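Local coordinates for protein SalCYP truncation (Salinispora tropica, PDB 7ABB) that belongs to the cytochrome P450 family, carrying a heme group (heme c in the model) within a mainly helical fold that also holds a small mixed β-sheet, at residues 10-14 and 35-39; 59-65 and 81-85; 282-288 and 301-307. All coordinates share one frame; numbering follows the deposited sequence.

Interactions 2 and 3 bring the small β-sheet of this cytochrome P450 and its neighbouring loop to heme c, while interaction 1 sits on the sheet's far edge, at strand 34-37. Interaction 3 pairs two of the sheet's strands, and interaction 2 joins the residues flanking strand 62-63, the edge strand opposite 34-37, to the loop before helix 86-95. Interactions 2 and 3 touch, their centres 11 Å apart: S63 O lies 2.9 Å from L287 N, a probable hydrogen bond, and V64 packs on R286. Both reach the heme, near different propionates. Interaction 1 stands apart, its centre 13 Å from that of interaction 3 and 24 Å from that of interaction 2, and is linked to them through the sheet.

Interaction 1 (10-14 and 35-39); sequences SVEFD and FHSSR
V11 and S37 form a single β-bridge by which the start of the modelled chain is laid on strand 34-37, an outermost strand of the five-stranded P450 sheet. V11 N donates to H36 O (2.9 Å), and S38 N returns a bond to V11 O. S37 OG then grips F13 O at 2.7 Å, in the carbonyl plane and on a lone pair; S37 OG also accepts from R39 N, two residues on, which makes an ST turn.

Among the apolar side chains, F35 drives its ring edge onto one face of F13 in a T-shaped stack, planes at 89° and centroids 5.1 Å apart. Both rings touch V25 of helix 19-29, and Y22 is a further edge-to-face partner of F13. The remaining side-chain links are polar. S10 OG and H36 ND1 are hydrogen-bonded at the edge of the imidazole (2.8 Å), and S38 OG donates to E12 OE1. R39 runs out extended, its guanidinium lying flat over the D14 carboxylate with planes 7° apart; D14 OD2 to R39 NH1 is 3.6 Å, an attraction of charges alone, while D14 OD1 accepts from F16 N. The single bridge thus adds the N-terminal segment to an edge strand of the mixed β-sheet in this P450 fold.

Interaction 2 (59-65 and 81-85); sequences EDTFSVS and LTIQG. With HEC (heme c), chain B.
Q84 reaches across to V64 and E59 with its side-chain amide, and the hydrogen bonds of the contact are built around that one group. Its CG sits between the backbone N and the carbonyl carbon (chi1 70°), and the chain beyond is extended, which carries the amide to the backbone of 59-65. Q84 OE1 accepts from V64 N at 2.8 Å, nearly straight (168°) and almost in line with the amide C=O. At the other end, Q84 NE2 gives a weak bond to E59 O (3.4 Å), so both ends of the amide are engaged and its rotation is probably fixed. The E59 and Q84 side chains slide past each other in opposite directions, E59 OE1 beside Q84 CB, with the carboxylate and amide planes nearly parallel. The turn that presents V64 N is itself braced: S63 OG accepts from S65 N at 3.0 Å, an ST turn.

Two waters add a second layer. One donates to E59 O (2.9 Å) and receives a weak bond from Q84 NE2, a weak, water-mediated route beside the weak direct bond. The other donates to E59 OE1 at 2.6 Å and accepts from G85 N at 3.2 Å, joining the carboxylate to the N-cap residue of helix 86-95; E59 OE2 has a weak hydrogen bond to H340.

The nonpolar part is modest. V64 lies alongside Q84, the two side chains running in opposite directions, and V64 CG2 meets Q84 CB at 3.8 Å besides brushing the backbone of T82.

Contact with the ligand comes from L81, whose CA stands 3.3 Å from heme O2D while CD1 also approaches that propionate. A short strand after helix 49-56, tied to the end of the loop that leads into helix 86-95, corresponds to the B–C region of a P450, here bordering one heme propionate.

Interaction 3 (282-288 and 301-307); sequences MYPGRLA and DTVLLPL. With HEC (heme c), chain B.
R286 faces V303 as a hydrogen-bonded pair in antiparallel strands 285-288 and 302-304 of the P450 β-sheet, and its side chain is the sheet's direct grip on the heme. The guanidinium meets the propionate edge-on with two bonds, R286 NH1 to heme O1A (3.0 Å) and NH2 to heme O2A (2.9 Å), which probably offset the carboxylate's charge. Nearby, M282 lies against the porphyrin, its SD 3.4 Å from heme CHB, and P284 CB packs by the same propionate.

The arginine is aimed by a bend at chi2 (-68°) and by a further bond from R286 NH1 to G285 O (3.0 Å), made from above the carbonyl plane, so this nitrogen is held twice. L305 crosses the stem at about a right angle, CD1 against R286 CG, and F62 and F56 also pack on the R286 side chain.

Behind this lies the backbone pairing. R286 N to V303 O (2.9 Å) and V303 N to R286 O (2.8 Å) form the central pair, while A288 N to D301 O continues it at one end. Beyond G285 and L304, past the regular strands, L305 N donates to P284 O, and at the start of helix 307-310 L307 N donates to M282 O at 2.9 Å, close to the line of its C=O.

Interaction 1 (10-14 and 35-39)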
loop_
_atom_site.group_PDB
_atom_site.type_symbol
_atom_site.label_atom_id
_atom_site.label_comp_id
_atom_site.label_asym_id
_atom_site.label_seq_id
_atom_site.Cartn_x
_atom_site.Cartn_y
_atom_site.Cartn_z
ATOM N N SER A 10 -11.947 20.838 19.340
ATOM C CA SER A 10 -11.044 20.695 18.200
ATOM C C SER A 10 -9.600 20.687 18.660
ATOM O O SER A 10 -9.275 21.193 19.726
ATOM C CB SER A 10 -11.240 21.826 17.200
ATOM O OG SER A 10 -12.508 21.725 16.587
ATOM N N VAL A 11 -8.730 20.104 17.847
ATOM C CA VAL A 11 -7.301 20.114 18.112
ATOM C C VAL A 11 -6.570 20.540 16.850
ATOM O O VAL A 11 -7.044 20.331 15.728
ATOM C CB VAL A 11 -6.798 18.743 18.604
ATOM C CG1 VAL A 11 -7.295 18.483 20.013
ATOM C CG2 VAL A 11 -7.238 17.638 17.667
ATOM N N GLU A 12 -5.402 21.154 17.039
ATOM C CA GLU A 12 -4.569 21.569 15.912
ATOM C C GLU A 12 -3.736 20.361 15.504
ATOM O O GLU A 12 -2.588 20.201 15.904
ATOM C CB GLU A 12 -3.701 22.761 16.296
ATOM C CG GLU A 12 -3.009 23.461 15.124
ATOM C CD GLU A 12 -3.959 24.295 14.281
ATOM O OE1 GLU A 12 -5.072 24.603 14.756
ATOM O OE2 GLU A 12 -3.588 24.646 13.139
ATOM N N PHE A 13 -4.342 19.489 14.702
ATOM C CA PHE A 13 -3.746 18.209 14.325
ATOM C C PHE A 13 -3.357 18.204 12.855
ATOM O O PHE A 13 -4.182 18.499 11.985
ATOM C CB PHE A 13 -4.717 17.058 14.597
ATOM C CG PHE A 13 -4.220 15.707 14.136
ATOM C CD1 PHE A 13 -3.240 15.041 14.837
ATOM C CD2 PHE A 13 -4.762 15.098 13.012
ATOM C CE1 PHE A 13 -2.797 13.804 14.425
ATOM C CE2 PHE A 13 -4.343 13.846 12.608
ATOM C CZ PHE A 13 -3.343 13.204 13.307
ATOM N N ASP A 14 -2.108 17.828 12.589
ATOM C CA ASP A 14 -1.566 17.727 11.240
ATOM C C ASP A 14 -1.751 16.297 10.739
ATOM O O ASP A 14 -1.262 15.355 11.366
ATOM C CB ASP A 14 -0.085 18.112 11.278
ATOM C CG ASP A 14 0.609 18.016 9.921
ATOM O OD1 ASP A 14 0.084 17.388 8.982
ATOM O OD2 ASP A 14 1.716 18.583 9.814
ATOM N N PHE A 35 -12.375 12.632 16.250
ATOM C CA PHE A 35 -11.928 13.932 16.716
ATOM C C PHE A 35 -11.864 14.879 15.534
ATOM O O PHE A 35 -11.857 14.461 14.374
ATOM C CB PHE A 35 -10.583 13.872 17.470
ATOM C CG PHE A 35 -9.378 13.501 16.633
ATOM C CD1 PHE A 35 -8.638 14.480 15.986
ATOM C CD2 PHE A 35 -8.931 12.195 16.593
ATOM C CE1 PHE A 35 -7.502 14.148 15.260
ATOM C CE2 PHE A 35 -7.791 11.847 15.869
ATOM C CZ PHE A 35 -7.070 12.834 15.211
ATOM N N HIS A 36 -11.879 16.168 15.849
ATOM C CA HIS A 36 -11.923 17.231 14.856
ATOM C C HIS A 36 -10.628 18.028 14.906
ATOM O O HIS A 36 -10.158 18.408 15.992
ATOM C CB HIS A 36 -13.110 18.167 15.080
ATOM C CG HIS A 36 -13.279 19.175 13.991
ATOM N ND1 HIS A 36 -12.864 20.487 14.106
ATOM C CD2 HIS A 36 -13.764 19.044 12.731
ATOM C CE1 HIS A 36 -13.128 21.127 12.977
ATOM N NE2 HIS A 36 -13.669 20.273 12.128
ATOM N N SER A 37 -10.058 18.282 13.739
ATOM C CA SER A 37 -8.868 19.105 13.617
ATOM C C SER A 37 -9.229 20.472 13.060
ATOM O O SER A 37 -9.925 20.577 12.041
ATOM C CB SER A 37 -7.834 18.461 12.707
ATOM O OG SER A 37 -6.704 19.327 12.605
ATOM N N SER A 38 -8.719 21.513 13.708
ATOM C CA SER A 38 -8.906 22.879 13.252
ATOM C C SER A 38 -7.803 23.329 12.313
ATOM O O SER A 38 -7.809 24.478 11.869
ATOM C CB SER A 38 -8.969 23.820 14.455
ATOM O OG SER A 38 -7.847 23.613 15.299
ATOM N N ARG A 39 -6.866 22.454 11.989
ATOM C CA ARG A 39 -5.717 22.850 11.191
ATOM C C ARG A 39 -6.085 22.982 9.716
ATOM O O ARG A 39 -6.821 22.159 9.162
ATOM C CB ARG A 39 -4.587 21.839 11.369
ATOM C CG ARG A 39 -3.250 22.332 10.894
ATOM C CD ARG A 39 -2.135 21.508 11.490
ATOM N NE ARG A 39 -0.828 22.011 11.080
ATOM C CZ ARG A 39 -0.254 21.737 9.914
ATOM N NH1 ARG A 39 -0.869 20.957 9.031
ATOM N NH2 ARG A 39 0.938 22.244 9.634
#

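Interaction 2 (59-65 and 81-85)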
loop_
_atom_site.group_PDB
_atom_site.type_symbol
_atom_site.label_atom_id
_atom_site.label_comp_id
_atom_site.label_asym_id
_atom_site.label_seq_id
_atom_site.Cartn_x
_atom_site.Cartn_y
_atom_site.Cartn_z
ATOM N N GLU A 59 -20.515 5.365 -0.067
ATOM C CA GLU A 59 -20.027 6.456 -0.902
ATOM C C GLU A 59 -21.072 7.540 -1.153
ATOM O O GLU A 59 -20.703 8.644 -1.552
ATOM C CB GLU A 59 -19.545 5.913 -2.245
ATOM C CG GLU A 59 -18.390 4.991 -2.091
ATOM C CD GLU A 59 -17.804 4.563 -3.409
ATOM O OE1 GLU A 59 -18.551 4.459 -4.415
ATOM O OE2 GLU A 59 -16.586 4.331 -3.418
ATOM N N ASP A 60 -22.354 7.275 -0.907
ATOM C CA ASP A 60 -23.342 8.342 -1.060
ATOM C C ASP A 60 -23.238 9.351 0.078
ATOM O O ASP A 60 -23.667 10.500 -0.065
ATOM C CB ASP A 60 -24.759 7.767 -1.118
ATOM C CG ASP A 60 -25.009 6.897 -2.346
ATOM O OD1 ASP A 60 -24.252 6.980 -3.350
ATOM O OD2 ASP A 60 -26.003 6.145 -2.304
ATOM N N THR A 61 -22.693 8.939 1.224
ATOM C CA THR A 61 -22.469 9.849 2.339
ATOM C C THR A 61 -21.036 10.365 2.371
ATOM O O THR A 61 -20.807 11.531 2.731
ATOM C CB THR A 61 -22.765 9.129 3.665
ATOM O OG1 THR A 61 -24.130 8.709 3.691
ATOM C CG2 THR A 61 -22.466 9.998 4.889
ATOM N N PHE A 62 -20.081 9.509 2.014
ATOM C CA PHE A 62 -18.648 9.797 2.045
ATOM C C PHE A 62 -18.107 9.670 0.616
ATOM O O PHE A 62 -17.692 8.587 0.201
ATOM C CB PHE A 62 -17.928 8.840 2.991
ATOM C CG PHE A 62 -18.332 8.985 4.433
ATOM C CD1 PHE A 62 -17.731 9.933 5.228
ATOM C CD2 PHE A 62 -19.304 8.166 4.981
ATOM C CE1 PHE A 62 -18.078 10.047 6.573
ATOM C CE2 PHE A 62 -19.656 8.286 6.331
ATOM C CZ PHE A 62 -19.043 9.229 7.104
ATOM N N SER A 63 -18.106 10.784 -0.110
ATOM C CA SER A 63 -17.772 10.808 -1.529
ATOM C C SER A 63 -16.261 10.812 -1.755
ATOM O O SER A 63 -15.495 11.378 -0.969
ATOM C CB SER A 63 -18.379 12.052 -2.153
ATOM O OG SER A 63 -17.995 12.145 -3.514
ATOM N N VAL A 64 -15.840 10.175 -2.854
ATOM C CA VAL A 64 -14.450 10.292 -3.314
ATOM C C VAL A 64 -14.276 11.426 -4.316
ATOM O O VAL A 64 -13.137 11.817 -4.607
ATOM C CB VAL A 64 -13.910 9.003 -3.971
ATOM C CG1 VAL A 64 -14.048 7.791 -3.034
ATOM C CG2 VAL A 64 -14.567 8.730 -5.312
ATOM N N SER A 65 -15.360 11.935 -4.887
ATOM C CA SER A 65 -15.264 12.980 -5.901
ATOM C C SER A 65 -14.890 14.321 -5.279
ATOM O O SER A 65 -15.691 14.938 -4.578
ATOM C CB SER A 65 -16.586 13.103 -6.662
ATOM O OG SER A 65 -16.814 11.958 -7.470
ATOM N N LEU A 81 -9.100 5.793 -8.766
ATOM C CA LEU A 81 -9.138 6.187 -7.359
ATOM C C LEU A 81 -10.217 7.234 -7.066
ATOM O O LEU A 81 -10.871 7.182 -6.015
ATOM C CB LEU A 81 -7.754 6.703 -6.970
ATOM C CG LEU A 81 -7.397 6.922 -5.501
ATOM C CD1 LEU A 81 -7.564 5.659 -4.655
ATOM C CD2 LEU A 81 -5.964 7.428 -5.435
ATOM N N THR A 82 -10.406 8.203 -7.963
ATOM C CA THR A 82 -11.248 9.364 -7.695
ATOM C C THR A 82 -12.554 9.341 -8.474
ATOM O O THR A 82 -13.245 10.365 -8.545
ATOM C CB THR A 82 -10.494 10.658 -8.005
ATOM O OG1 THR A 82 -10.286 10.774 -9.415
ATOM C CG2 THR A 82 -9.155 10.674 -7.302
ATOM N N ILE A 83 -12.913 8.214 -9.063
ATOM C CA ILE A 83 -14.205 8.100 -9.726
ATOM C C ILE A 83 -15.069 7.157 -8.905
ATOM O O ILE A 83 -14.572 6.285 -8.192
ATOM C CB ILE A 83 -14.075 7.631 -11.186
ATOM C CG1 ILE A 83 -13.317 6.320 -11.241
ATOM C CG2 ILE A 83 -13.354 8.688 -12.012
ATOM C CD1 ILE A 83 -13.311 5.682 -12.597
ATOM N N GLN A 84 -16.378 7.368 -8.960
ATOM C CA GLN A 84 -17.265 6.484 -8.221
ATOM C C GLN A 84 -18.530 6.295 -9.028
ATOM O O GLN A 84 -18.781 6.998 -10.007
ATOM C CB GLN A 84 -17.569 6.996 -6.790
ATOM C CG GLN A 84 -18.441 8.242 -6.687
ATOM C CD GLN A 84 -18.698 8.690 -5.226
ATOM O OE1 GLN A 84 -17.774 8.918 -4.455
ATOM N NE2 GLN A 84 -19.979 8.804 -4.868
ATOM N N GLY A 85 -19.305 5.310 -8.618
ATOM C CA GLY A 85 -20.537 4.981 -9.293
ATOM C C GLY A 85 -20.313 3.940 -10.371
ATOM O O GLY A 85 -19.331 3.195 -10.371
HETATM FE FE HEC B . -3.443 -0.413 -3.061
HETATM C CHA HEC B . -6.354 1.391 -3.399
HETATM C CHB HEC B . -3.639 0.035 0.330
HETATM C CHC HEC B . -0.566 -2.242 -2.696
HETATM C CHD HEC B . -3.061 -0.536 -6.442
HETATM N NA HEC B . -4.716 0.530 -1.812
HETATM C C1A HEC B . -5.903 1.189 -2.129
HETATM C C2A HEC B . -6.588 1.651 -0.939
HETATM C C3A HEC B . -5.818 1.251 0.089
HETATM C C4A HEC B . -4.661 0.564 -0.433
HETATM C CMA HEC B . -6.050 1.488 1.592
HETATM C CAA HEC B . -7.962 2.409 -0.873
HETATM C CBA HEC B . -7.837 3.925 -0.969
HETATM C CGA HEC B . -9.211 4.561 -0.841
HETATM O O1A HEC B . -9.242 5.799 -1.028
HETATM O O2A HEC B . -10.194 3.826 -0.562
HETATM N NB HEC B . -2.291 -0.943 -1.502
HETATM C C1B HEC B . -2.565 -0.702 -0.169
HETATM C C2B HEC B . -1.559 -1.365 0.604
HETATM C C3B HEC B . -0.728 -2.014 -0.233
HETATM C C4B HEC B . -1.154 -1.743 -1.563
HETATM C CMB HEC B . -1.571 -1.305 2.145
HETATM C CAB HEC B . 0.507 -2.851 -0.023
HETATM C CBB HEC B . 0.748 -3.348 1.366
HETATM N NC HEC B . -2.066 -1.200 -4.339
HETATM C C1C HEC B . -1.006 -1.997 -3.973
HETATM C C2C HEC B . -0.386 -2.524 -5.160
HETATM C C3C HEC B . -1.073 -2.067 -6.231
HETATM C C4C HEC B . -2.119 -1.216 -5.713
HETATM C CMC HEC B . 0.819 -3.466 -5.138
HETATM C CAC HEC B . -0.851 -2.271 -7.739
HETATM C CBC HEC B . -0.023 -3.459 -8.226
HETATM N ND HEC B . -4.489 0.314 -4.597
HETATM C C1D HEC B . -4.132 0.126 -5.933
HETATM C C2D HEC B . -5.127 0.749 -6.746
HETATM C C3D HEC B . -6.146 1.353 -5.845
HETATM C C4D HEC B . -5.682 1.014 -4.517
HETATM C CMD HEC B . -5.115 0.795 -8.279
HETATM C CAD HEC B . -7.410 2.142 -6.229
HETATM C CBD HEC B . -8.553 1.160 -6.315
HETATM C CGD HEC B . -9.850 1.896 -6.590
HETATM O O1D HEC B . -10.842 1.240 -6.975
HETATM O O2D HEC B . -9.859 3.132 -6.417
HETATM O O HOH W 1 -21.649 10.783 -3.206
HETATM O O HOH W 2 -17.567 3.521 -6.648
#

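Interaction 3 (282-288 and 301-307)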
loop_
_atom_site.group_PDB
_atom_site.type_symbol
_atom_site.label_atom_id
_atom_site.label_comp_id
_atom_site.label_asym_id
_atom_site.label_seq_id
_atom_site.Cartn_x
_atom_site.Cartn_y
_atom_site.Cartn_z
ATOM N N MET A 282 -1.991 4.399 6.034
ATOM C CA MET A 282 -2.718 5.285 5.131
ATOM C C MET A 282 -3.915 5.916 5.827
ATOM O O MET A 282 -4.467 5.388 6.789
ATOM C CB MET A 282 -3.201 4.535 3.893
ATOM C CG MET A 282 -2.068 4.116 3.017
ATOM S SD MET A 282 -2.550 2.966 1.706
ATOM C CE MET A 282 -3.666 3.974 0.761
ATOM N N TYR A 283 -4.339 7.050 5.286
ATOM C CA TYR A 283 -5.495 7.777 5.814
ATOM C C TYR A 283 -6.316 8.313 4.655
ATOM O O TYR A 283 -6.360 9.520 4.406
ATOM C CB TYR A 283 -5.053 8.892 6.765
ATOM C CG TYR A 283 -3.833 9.663 6.365
ATOM C CD1 TYR A 283 -2.565 9.203 6.686
ATOM C CD2 TYR A 283 -3.934 10.875 5.694
ATOM C CE1 TYR A 283 -1.438 9.911 6.332
ATOM C CE2 TYR A 283 -2.794 11.591 5.327
ATOM C CZ TYR A 283 -1.555 11.100 5.654
ATOM O OH TYR A 283 -0.412 11.786 5.313
ATOM N N PRO A 284 -6.991 7.430 3.931
ATOM C CA PRO A 284 -7.837 7.888 2.821
ATOM C C PRO A 284 -8.837 8.935 3.286
ATOM O O PRO A 284 -9.383 8.863 4.388
ATOM C CB PRO A 284 -8.534 6.607 2.358
ATOM C CG PRO A 284 -7.600 5.518 2.732
ATOM C CD PRO A 284 -7.015 5.964 4.056
ATOM N N GLY A 285 -9.080 9.908 2.415
ATOM C CA GLY A 285 -10.012 10.986 2.678
ATOM C C GLY A 285 -11.292 10.830 1.882
ATOM O O GLY A 285 -11.317 10.204 0.831
ATOM N N ARG A 286 -12.361 11.380 2.446
ATOM C CA ARG A 286 -13.662 11.452 1.792
ATOM C C ARG A 286 -14.290 12.809 2.076
ATOM O O ARG A 286 -13.961 13.487 3.053
ATOM C CB ARG A 286 -14.593 10.347 2.301
ATOM C CG ARG A 286 -14.083 8.920 2.085
ATOM C CD ARG A 286 -14.056 8.581 0.657
ATOM N NE ARG A 286 -13.864 7.163 0.343
ATOM C CZ ARG A 286 -12.689 6.598 0.054
ATOM N NH1 ARG A 286 -11.580 7.319 0.101
ATOM N NH2 ARG A 286 -12.655 5.323 -0.319
ATOM N N LEU A 287 -15.281 13.157 1.257
ATOM C CA LEU A 287 -16.066 14.368 1.428
ATOM C C LEU A 287 -17.469 14.015 1.941
ATOM O O LEU A 287 -18.205 13.280 1.277
ATOM C CB LEU A 287 -16.147 15.122 0.105
ATOM C CG LEU A 287 -17.021 16.367 0.113
ATOM C CD1 LEU A 287 -16.459 17.388 1.092
ATOM C CD2 LEU A 287 -17.111 16.941 -1.296
ATOM N N ALA A 288 -17.846 14.546 3.102
ATOM C CA ALA A 288 -19.181 14.289 3.636
ATOM C C ALA A 288 -20.227 15.005 2.789
ATOM O O ALA A 288 -20.111 16.205 2.520
ATOM C CB ALA A 288 -19.284 14.755 5.090
ATOM N N ASP A 301 -17.666 18.785 4.949
ATOM C CA ASP A 301 -16.489 18.450 5.735
ATOM C C ASP A 301 -15.656 17.391 5.036
ATOM O O ASP A 301 -16.177 16.407 4.492
ATOM C CB ASP A 301 -16.879 17.909 7.109
ATOM C CG ASP A 301 -17.350 18.989 8.078
ATOM O OD1 ASP A 301 -17.017 20.178 7.884
ATOM O OD2 ASP A 301 -18.063 18.645 9.050
ATOM N N THR A 302 -14.342 17.569 5.105
ATOM C CA THR A 302 -13.413 16.490 4.805
ATOM C C THR A 302 -13.347 15.549 5.997
ATOM O O THR A 302 -13.317 16.003 7.147
ATOM C CB THR A 302 -12.041 17.069 4.493
ATOM O OG1 THR A 302 -12.135 17.874 3.310
ATOM C CG2 THR A 302 -11.000 15.979 4.292
ATOM N N VAL A 303 -13.377 14.250 5.717
ATOM C CA VAL A 303 -13.308 13.214 6.740
ATOM C C VAL A 303 -12.174 12.263 6.386
ATOM O O VAL A 303 -12.147 11.706 5.294
ATOM C CB VAL A 303 -14.631 12.438 6.853
ATOM C CG1 VAL A 303 -14.569 11.419 7.965
ATOM C CG2 VAL A 303 -15.784 13.391 7.106
ATOM N N LEU A 304 -11.268 12.044 7.328
ATOM C CA LEU A 304 -10.185 11.090 7.132
ATOM C C LEU A 304 -10.511 9.751 7.780
ATOM O O LEU A 304 -11.135 9.687 8.849
ATOM C CB LEU A 304 -8.867 11.620 7.699
ATOM C CG LEU A 304 -8.369 12.956 7.161
ATOM C CD1 LEU A 304 -6.936 13.179 7.616
ATOM C CD2 LEU A 304 -8.488 13.015 5.644
ATOM N N LEU A 305 -10.015 8.682 7.151
ATOM C CA LEU A 305 -10.292 7.297 7.524
ATOM C C LEU A 305 -8.970 6.593 7.832
ATOM O O LEU A 305 -8.532 5.715 7.074
ATOM C CB LEU A 305 -11.053 6.587 6.405
ATOM C CG LEU A 305 -12.357 7.271 5.954
ATOM C CD1 LEU A 305 -13.035 6.424 4.870
ATOM C CD2 LEU A 305 -13.267 7.490 7.097
ATOM N N PRO A 306 -8.301 6.948 8.935
ATOM C CA PRO A 306 -6.947 6.405 9.170
ATOM C C PRO A 306 -6.979 4.921 9.512
ATOM O O PRO A 306 -7.584 4.500 10.504
ATOM C CB PRO A 306 -6.423 7.247 10.340
ATOM C CG PRO A 306 -7.679 7.727 11.031
ATOM C CD PRO A 306 -8.644 7.989 9.924
ATOM N N LEU A 307 -6.267 4.127 8.707
ATOM C CA LEU A 307 -6.177 2.702 8.974
ATOM C C LEU A 307 -5.408 2.424 10.271
ATOM O O LEU A 307 -5.613 1.377 10.894
ATOM C CB LEU A 307 -5.509 2.001 7.782
ATOM C CG LEU A 307 -6.189 2.255 6.424
ATOM C CD1 LEU A 307 -5.490 1.411 5.362
ATOM C CD2 LEU A 307 -7.682 1.943 6.495
HETATM FE FE HEC B . -3.443 -0.413 -3.061
HETATM C CHA HEC B . -6.354 1.391 -3.399
HETATM C CHB HEC B . -3.639 0.035 0.330
HETATM C CHC HEC B . -0.566 -2.242 -2.696
HETATM C CHD HEC B . -3.061 -0.536 -6.442
HETATM N NA HEC B . -4.716 0.530 -1.812
HETATM C C1A HEC B . -5.903 1.189 -2.129
HETATM C C2A HEC B . -6.588 1.651 -0.939
HETATM C C3A HEC B . -5.818 1.251 0.089
HETATM C C4A HEC B . -4.661 0.564 -0.433
HETATM C CMA HEC B . -6.050 1.488 1.592
HETATM C CAA HEC B . -7.962 2.409 -0.873
HETATM C CBA HEC B . -7.837 3.925 -0.969
HETATM C CGA HEC B . -9.211 4.561 -0.841
HETATM O O1A HEC B . -9.242 5.799 -1.028
HETATM O O2A HEC B . -10.194 3.826 -0.562
HETATM N NB HEC B . -2.291 -0.943 -1.502
HETATM C C1B HEC B . -2.565 -0.702 -0.169
HETATM C C2B HEC B . -1.559 -1.365 0.604
HETATM C C3B HEC B . -0.728 -2.014 -0.233
HETATM C C4B HEC B . -1.154 -1.743 -1.563
HETATM C CMB HEC B . -1.571 -1.305 2.145
HETATM C CAB HEC B . 0.507 -2.851 -0.023
HETATM C CBB HEC B . 0.748 -3.348 1.366
HETATM N NC HEC B . -2.066 -1.200 -4.339
HETATM C C1C HEC B . -1.006 -1.997 -3.973
HETATM C C2C HEC B . -0.386 -2.524 -5.160
HETATM C C3C HEC B . -1.073 -2.067 -6.231
HETATM C C4C HEC B . -2.119 -1.216 -5.713
HETATM C CMC HEC B . 0.819 -3.466 -5.138
HETATM C CAC HEC B . -0.851 -2.271 -7.739
HETATM C CBC HEC B . -0.023 -3.459 -8.226
HETATM N ND HEC B . -4.489 0.314 -4.597
HETATM C C1D HEC B . -4.132 0.126 -5.933
HETATM C C2D HEC B . -5.127 0.749 -6.746
HETATM C C3D HEC B . -6.146 1.353 -5.845
HETATM C C4D HEC B . -5.682 1.014 -4.517
HETATM C CMD HEC B . -5.115 0.795 -8.279
HETATM C CAD HEC B . -7.410 2.142 -6.229
HETATM C CBD HEC B . -8.553 1.160 -6.315
HETATM C CGD HEC B . -9.850 1.896 -6.590
HETATM O O1D HEC B . -10.842 1.240 -6.975
HETATM O O2D HEC B . -9.859 3.132 -6.417
#